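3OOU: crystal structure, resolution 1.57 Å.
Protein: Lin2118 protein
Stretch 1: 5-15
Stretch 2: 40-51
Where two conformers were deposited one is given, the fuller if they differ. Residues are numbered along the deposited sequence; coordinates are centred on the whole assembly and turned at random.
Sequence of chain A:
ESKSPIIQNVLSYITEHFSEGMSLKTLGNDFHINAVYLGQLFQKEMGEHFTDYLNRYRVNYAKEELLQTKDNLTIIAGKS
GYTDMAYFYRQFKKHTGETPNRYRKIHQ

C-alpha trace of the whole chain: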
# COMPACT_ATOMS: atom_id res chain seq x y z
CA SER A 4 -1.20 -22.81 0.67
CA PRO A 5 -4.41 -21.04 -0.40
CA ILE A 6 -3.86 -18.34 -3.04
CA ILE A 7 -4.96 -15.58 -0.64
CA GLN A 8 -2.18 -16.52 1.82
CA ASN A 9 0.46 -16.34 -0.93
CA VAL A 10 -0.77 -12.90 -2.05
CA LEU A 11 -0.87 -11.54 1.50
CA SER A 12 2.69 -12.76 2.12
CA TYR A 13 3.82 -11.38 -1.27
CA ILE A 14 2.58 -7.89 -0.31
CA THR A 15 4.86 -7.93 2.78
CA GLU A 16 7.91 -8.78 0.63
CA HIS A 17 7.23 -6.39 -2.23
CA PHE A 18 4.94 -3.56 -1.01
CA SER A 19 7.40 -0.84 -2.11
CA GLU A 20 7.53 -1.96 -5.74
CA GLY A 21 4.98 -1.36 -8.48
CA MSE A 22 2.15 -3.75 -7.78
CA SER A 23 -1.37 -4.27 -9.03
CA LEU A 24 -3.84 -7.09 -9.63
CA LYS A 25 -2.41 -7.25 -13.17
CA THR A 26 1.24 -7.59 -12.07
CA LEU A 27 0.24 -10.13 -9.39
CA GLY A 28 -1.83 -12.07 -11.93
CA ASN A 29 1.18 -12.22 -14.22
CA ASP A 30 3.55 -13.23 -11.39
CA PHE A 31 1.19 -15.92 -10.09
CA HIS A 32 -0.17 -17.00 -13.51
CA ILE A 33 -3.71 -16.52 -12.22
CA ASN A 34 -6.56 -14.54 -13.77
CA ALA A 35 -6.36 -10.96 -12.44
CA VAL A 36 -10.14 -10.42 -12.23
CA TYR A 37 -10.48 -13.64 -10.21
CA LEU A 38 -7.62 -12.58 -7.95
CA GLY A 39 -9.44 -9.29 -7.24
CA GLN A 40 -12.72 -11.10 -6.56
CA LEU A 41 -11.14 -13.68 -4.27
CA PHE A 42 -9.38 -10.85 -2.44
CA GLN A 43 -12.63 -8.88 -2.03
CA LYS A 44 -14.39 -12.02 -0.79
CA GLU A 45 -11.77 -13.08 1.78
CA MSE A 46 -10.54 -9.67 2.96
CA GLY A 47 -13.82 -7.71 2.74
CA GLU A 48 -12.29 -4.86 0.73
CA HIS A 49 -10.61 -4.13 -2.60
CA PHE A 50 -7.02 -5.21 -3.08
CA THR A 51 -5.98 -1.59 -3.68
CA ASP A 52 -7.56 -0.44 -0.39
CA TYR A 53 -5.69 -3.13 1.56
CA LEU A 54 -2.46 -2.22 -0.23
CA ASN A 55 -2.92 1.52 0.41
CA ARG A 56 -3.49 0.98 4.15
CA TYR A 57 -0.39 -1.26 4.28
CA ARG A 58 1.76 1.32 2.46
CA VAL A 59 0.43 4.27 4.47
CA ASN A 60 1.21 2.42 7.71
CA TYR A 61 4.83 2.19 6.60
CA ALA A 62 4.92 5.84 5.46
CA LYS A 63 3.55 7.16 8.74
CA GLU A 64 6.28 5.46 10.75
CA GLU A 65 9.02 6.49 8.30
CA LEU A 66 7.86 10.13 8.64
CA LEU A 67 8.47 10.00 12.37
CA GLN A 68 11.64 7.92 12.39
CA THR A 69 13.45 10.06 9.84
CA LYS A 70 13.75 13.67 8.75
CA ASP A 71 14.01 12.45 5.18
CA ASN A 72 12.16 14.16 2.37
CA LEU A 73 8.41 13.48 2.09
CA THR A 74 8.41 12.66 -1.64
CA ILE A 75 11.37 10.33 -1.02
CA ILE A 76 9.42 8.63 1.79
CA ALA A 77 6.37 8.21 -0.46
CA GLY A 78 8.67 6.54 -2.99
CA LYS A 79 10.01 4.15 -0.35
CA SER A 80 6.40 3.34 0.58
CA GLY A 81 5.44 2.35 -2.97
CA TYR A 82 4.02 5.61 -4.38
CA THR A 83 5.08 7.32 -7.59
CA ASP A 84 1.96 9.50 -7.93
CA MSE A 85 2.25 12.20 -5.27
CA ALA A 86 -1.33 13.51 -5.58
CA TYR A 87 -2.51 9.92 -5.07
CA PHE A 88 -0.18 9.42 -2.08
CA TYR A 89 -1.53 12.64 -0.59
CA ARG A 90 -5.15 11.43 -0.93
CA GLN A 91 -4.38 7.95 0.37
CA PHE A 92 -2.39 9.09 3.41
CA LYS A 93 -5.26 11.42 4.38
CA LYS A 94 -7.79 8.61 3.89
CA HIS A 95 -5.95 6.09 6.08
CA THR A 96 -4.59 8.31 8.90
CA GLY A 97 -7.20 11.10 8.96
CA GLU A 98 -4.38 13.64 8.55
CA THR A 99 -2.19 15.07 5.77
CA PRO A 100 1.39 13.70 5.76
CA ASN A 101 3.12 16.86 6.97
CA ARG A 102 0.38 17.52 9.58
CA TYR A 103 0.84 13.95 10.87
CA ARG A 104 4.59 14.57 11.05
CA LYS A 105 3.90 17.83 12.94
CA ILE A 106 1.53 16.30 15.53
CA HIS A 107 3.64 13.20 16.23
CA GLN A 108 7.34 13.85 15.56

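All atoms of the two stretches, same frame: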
# COMPACT_ATOMS: atom_id res chain seq x y z
N PRO A 5 -3.41 -21.79 0.36
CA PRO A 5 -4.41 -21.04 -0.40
C PRO A 5 -3.81 -19.80 -1.06
O PRO A 5 -2.89 -19.18 -0.52
CB PRO A 5 -5.44 -20.65 0.67
CG PRO A 5 -5.38 -21.78 1.65
CD PRO A 5 -3.92 -22.21 1.68
N ILE A 6 -4.32 -19.48 -2.25
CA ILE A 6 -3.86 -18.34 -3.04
C ILE A 6 -3.82 -17.03 -2.24
O ILE A 6 -2.85 -16.27 -2.34
CB ILE A 6 -4.76 -18.15 -4.29
CG1 ILE A 6 -4.63 -19.36 -5.22
CG2 ILE A 6 -4.43 -16.85 -5.02
CD1 ILE A 6 -5.75 -19.49 -6.26
N ILE A 7 -4.86 -16.80 -1.45
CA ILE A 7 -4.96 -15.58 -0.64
C ILE A 7 -3.77 -15.45 0.32
O ILE A 7 -3.22 -14.36 0.49
CB ILE A 7 -6.34 -15.47 0.06
CG1 ILE A 7 -6.56 -14.06 0.63
CG2 ILE A 7 -6.53 -16.55 1.12
CD1 ILE A 7 -6.70 -13.00 -0.43
N GLN A 8 -3.34 -16.56 0.93
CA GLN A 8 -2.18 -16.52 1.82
C GLN A 8 -0.91 -16.11 1.08
O GLN A 8 -0.13 -15.31 1.58
CB GLN A 8 -1.97 -17.87 2.50
CG GLN A 8 -3.04 -18.22 3.51
CD GLN A 8 -2.84 -19.60 4.08
OE1 GLN A 8 -1.71 -20.03 4.33
NE2 GLN A 8 -3.94 -20.31 4.31
N ASN A 9 -0.71 -16.67 -0.11
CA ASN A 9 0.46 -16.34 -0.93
C ASN A 9 0.51 -14.87 -1.35
O ASN A 9 1.58 -14.25 -1.33
CB ASN A 9 0.53 -17.25 -2.16
CG ASN A 9 0.86 -18.68 -1.80
OD1 ASN A 9 1.63 -18.94 -0.87
ND2 ASN A 9 0.29 -19.63 -2.54
N VAL A 10 -0.64 -14.31 -1.70
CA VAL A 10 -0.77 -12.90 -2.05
C VAL A 10 -0.49 -12.00 -0.86
O VAL A 10 0.26 -11.03 -0.98
CB VAL A 10 -2.17 -12.61 -2.65
CG1 VAL A 10 -2.44 -11.11 -2.73
CG2 VAL A 10 -2.29 -13.25 -4.02
N LEU A 11 -1.08 -12.33 0.29
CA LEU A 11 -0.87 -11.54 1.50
C LEU A 11 0.61 -11.51 1.88
O LEU A 11 1.15 -10.46 2.19
CB LEU A 11 -1.72 -12.06 2.66
CG LEU A 11 -3.24 -11.88 2.55
CD1 LEU A 11 -3.96 -12.66 3.64
CD2 LEU A 11 -3.64 -10.40 2.60
N SER A 12 1.26 -12.67 1.81
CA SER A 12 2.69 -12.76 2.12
C SER A 12 3.53 -12.01 1.09
O SER A 12 4.49 -11.33 1.45
CB SER A 12 3.12 -14.23 2.24
OG SER A 12 2.45 -14.85 3.32
N TYR A 13 3.15 -12.11 -0.19
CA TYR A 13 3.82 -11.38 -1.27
C TYR A 13 3.82 -9.86 -1.06
O TYR A 13 4.84 -9.20 -1.29
CB TYR A 13 3.16 -11.70 -2.61
CG TYR A 13 4.01 -11.37 -3.82
CD1 TYR A 13 4.89 -12.32 -4.34
CD2 TYR A 13 3.93 -10.13 -4.44
CE1 TYR A 13 5.67 -12.03 -5.45
CE2 TYR A 13 4.71 -9.83 -5.56
CZ TYR A 13 5.58 -10.79 -6.06
OH TYR A 13 6.36 -10.52 -7.16
N ILE A 14 2.68 -9.32 -0.63
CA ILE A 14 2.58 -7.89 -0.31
C ILE A 14 3.66 -7.45 0.69
O ILE A 14 4.31 -6.44 0.47
CB ILE A 14 1.15 -7.49 0.15
CG1 ILE A 14 0.17 -7.59 -1.02
CG2 ILE A 14 1.13 -6.07 0.76
CD1 ILE A 14 -1.31 -7.46 -0.65
N THR A 15 3.86 -8.24 1.75
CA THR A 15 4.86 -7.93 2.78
C THR A 15 6.28 -7.86 2.22
O THR A 15 7.10 -7.06 2.68
CB THR A 15 4.78 -8.97 3.93
OG1 THR A 15 3.43 -9.09 4.38
CG2 THR A 15 5.67 -8.57 5.10
N GLN A 40 -11.46 -10.62 -7.14
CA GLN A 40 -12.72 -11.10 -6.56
C GLN A 40 -12.49 -11.94 -5.32
O GLN A 40 -13.19 -11.78 -4.32
CB GLN A 40 -13.51 -11.91 -7.58
CG GLN A 40 -14.00 -11.08 -8.74
CD GLN A 40 -14.52 -11.93 -9.87
OE1 GLN A 40 -13.96 -12.98 -10.18
NE2 GLN A 40 -15.60 -11.48 -10.50
N LEU A 41 -11.52 -12.84 -5.40
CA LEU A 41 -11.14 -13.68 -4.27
C LEU A 41 -10.65 -12.81 -3.12
O LEU A 41 -10.99 -13.05 -1.95
CB LEU A 41 -10.07 -14.69 -4.70
CG LEU A 41 -9.51 -15.62 -3.63
CD1 LEU A 41 -10.58 -16.57 -3.09
CD2 LEU A 41 -8.32 -16.38 -4.17
N PHE A 42 -9.87 -11.78 -3.45
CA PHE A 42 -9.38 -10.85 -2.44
C PHE A 42 -10.53 -10.11 -1.75
O PHE A 42 -10.59 -10.07 -0.52
CB PHE A 42 -8.35 -9.87 -3.03
CG PHE A 42 -7.51 -9.20 -1.98
CD1 PHE A 42 -6.23 -9.68 -1.69
CD2 PHE A 42 -8.00 -8.12 -1.27
CE1 PHE A 42 -5.45 -9.07 -0.71
CE2 PHE A 42 -7.23 -7.50 -0.28
CZ PHE A 42 -5.95 -7.98 -0.01
N GLN A 43 -11.45 -9.56 -2.56
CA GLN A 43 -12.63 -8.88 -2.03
C GLN A 43 -13.45 -9.79 -1.13
O GLN A 43 -13.92 -9.37 -0.06
CB GLN A 43 -13.50 -8.33 -3.16
CG GLN A 43 -13.09 -6.98 -3.67
CD GLN A 43 -14.29 -6.09 -3.93
OE1 GLN A 43 -14.86 -5.51 -3.01
NE2 GLN A 43 -14.67 -5.96 -5.20
N LYS A 44 -13.63 -11.04 -1.56
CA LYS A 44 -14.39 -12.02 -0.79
C LYS A 44 -13.75 -12.31 0.57
O LYS A 44 -14.43 -12.28 1.60
CB LYS A 44 -14.55 -13.33 -1.58
CG LYS A 44 -15.27 -14.43 -0.80
CD LYS A 44 -15.39 -15.72 -1.61
CE LYS A 44 -16.27 -15.55 -2.84
NZ LYS A 44 -17.65 -15.14 -2.47
N GLU A 45 -12.45 -12.60 0.57
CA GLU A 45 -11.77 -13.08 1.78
C GLU A 45 -11.34 -11.97 2.73
O GLU A 45 -11.31 -12.17 3.95
CB GLU A 45 -10.57 -13.96 1.40
CG GLU A 45 -10.96 -15.25 0.67
CD GLU A 45 -11.93 -16.12 1.46
OE1 GLU A 45 -11.77 -16.23 2.70
OE2 GLU A 45 -12.86 -16.69 0.85
N MSE A 46 -11.04 -10.80 2.17
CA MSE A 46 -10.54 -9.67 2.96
C MSE A 46 -11.60 -8.61 3.26
O MSE A 46 -11.39 -7.76 4.14
CB MSE A 46 -9.32 -9.03 2.29
CG MSE A 46 -8.19 -10.02 2.01
SE MSE A 46 -7.56 -10.96 3.58
CE MSE A 46 -7.04 -9.44 4.65
N GLY A 47 -12.71 -8.65 2.53
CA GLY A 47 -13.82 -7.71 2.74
C GLY A 47 -13.62 -6.31 2.18
O GLY A 47 -14.38 -5.39 2.50
N GLU A 48 -12.60 -6.15 1.35
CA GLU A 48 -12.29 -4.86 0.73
C GLU A 48 -11.51 -5.09 -0.56
O GLU A 48 -10.99 -6.19 -0.79
CB GLU A 48 -11.47 -3.99 1.68
CG GLU A 48 -10.10 -4.57 2.02
CD GLU A 48 -9.30 -3.72 2.98
OE1 GLU A 48 -9.46 -2.48 2.99
OE2 GLU A 48 -8.49 -4.31 3.72
N HIS A 49 -11.40 -4.05 -1.38
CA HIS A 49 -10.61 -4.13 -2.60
C HIS A 49 -9.14 -4.31 -2.29
O HIS A 49 -8.63 -3.75 -1.31
CB HIS A 49 -10.79 -2.86 -3.43
CG HIS A 49 -12.15 -2.72 -4.02
ND1 HIS A 49 -12.44 -3.06 -5.33
CD2 HIS A 49 -13.31 -2.26 -3.49
CE1 HIS A 49 -13.72 -2.83 -5.57
NE2 HIS A 49 -14.27 -2.33 -4.47
N PHE A 50 -8.46 -5.06 -3.15
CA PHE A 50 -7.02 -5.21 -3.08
C PHE A 50 -6.30 -3.86 -2.92
O PHE A 50 -5.41 -3.72 -2.08
CB PHE A 50 -6.50 -5.94 -4.33
CG PHE A 50 -5.01 -5.87 -4.50
CD1 PHE A 50 -4.17 -6.75 -3.81
CD2 PHE A 50 -4.44 -4.89 -5.32
CE1 PHE A 50 -2.79 -6.67 -3.94
CE2 PHE A 50 -3.05 -4.80 -5.46
CZ PHE A 50 -2.23 -5.69 -4.77
N THR A 51 -6.68 -2.88 -3.73
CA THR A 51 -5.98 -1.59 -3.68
C THR A 51 -6.17 -0.88 -2.34
O THR A 51 -5.26 -0.20 -1.88
CB THR A 51 -6.34 -0.65 -4.85
OG1 THR A 51 -7.72 -0.30 -4.80
CG2 THR A 51 -6.00 -1.30 -6.19

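The contact between the two stretches is a crossing of helices. Helix 6-15 and helix 40-46 run almost at right angles, with an angle of 91° between their N-to-C directions, and their axes come no closer than 10.5 Å. A perpendicular crossing lets the backbones approach over a short length only, and the nearest CA atoms, those of I7 and F42, are still 6.7 Å apart. Side chains must fill the space between. Together the stretches bury 391 Å², and no hydrogen bond crosses between them, so the evidence for what joins them is the packing of apolar groups.

The most heavily covered residue is I7. With chi1 t and chi2 p, its CG1-CD1 arm reaches into a hollow made by three residues of the second helix. I7 CD1 lies 3.6 Å from F42 CD1 and 4.1 Å from M46 CG, while I7 CG1 is 4.1 Å from E45 CB. F42 and M46 are one helical turn apart, so a single slender arm can touch both. E45 takes part through the base of its side chain: its CA-to-CB bond points toward the first helix, but chi1 and chi2, both m, lead the carboxylate away. A glutamate suits this exposed border because its methylene lines the hollow while its charge stays outside.

F42 supplies the bump in the other direction. Its CA-to-CB bond points sideways, yet with chi1 t the end of the ring comes nearer to helix 6-15, where it meets side chains from successive turns. F42 CE1 is 4.2 Å from V10 CG1, 4.0 Å from L11 CD2 and 4.4 Å from I14 CD1. V10 CG1 sits at the ring edge, near its plane. A broad, flat phenylalanine can thus span several aliphatic side chains, and the burial of F42, V10 and I14 is consistent with their lack of polar side-chain groups.

On one flank, L41 CD2 approaches I6 CB at 4.0 Å and the backbone atom I7 N at 4.4 Å. L41 CA-to-CB points toward the first helix, and its branched end fits against the start of that helix, where P5 occupies the N-cap position. Further along the first helix, both methyls of L11 lie against M46 SE, L11 CD1 at 4.0 Å and L11 CD2 at 4.1 Å, and CD2 also meets the F42 ring. M46 is a selenomethionine, and its three chi angles, all m, fold the chain compactly so that both CG and SE contribute to the contact.

The contact continues past the end of the second helix. G47 leaves helical geometry with phi 77°, a value that by itself favours glycine, and H49 then occupies the N-cap position of the next helix. This turn brings F50 back to the first stretch. Its CA-to-CB bond is sideways, but the ring reaches inward, placing F50 CE1 3.7 Å from I14 CD1. I14, extended with chi1 m and chi2 t, therefore has its CD1 methyl within reach of both phenylalanine rings.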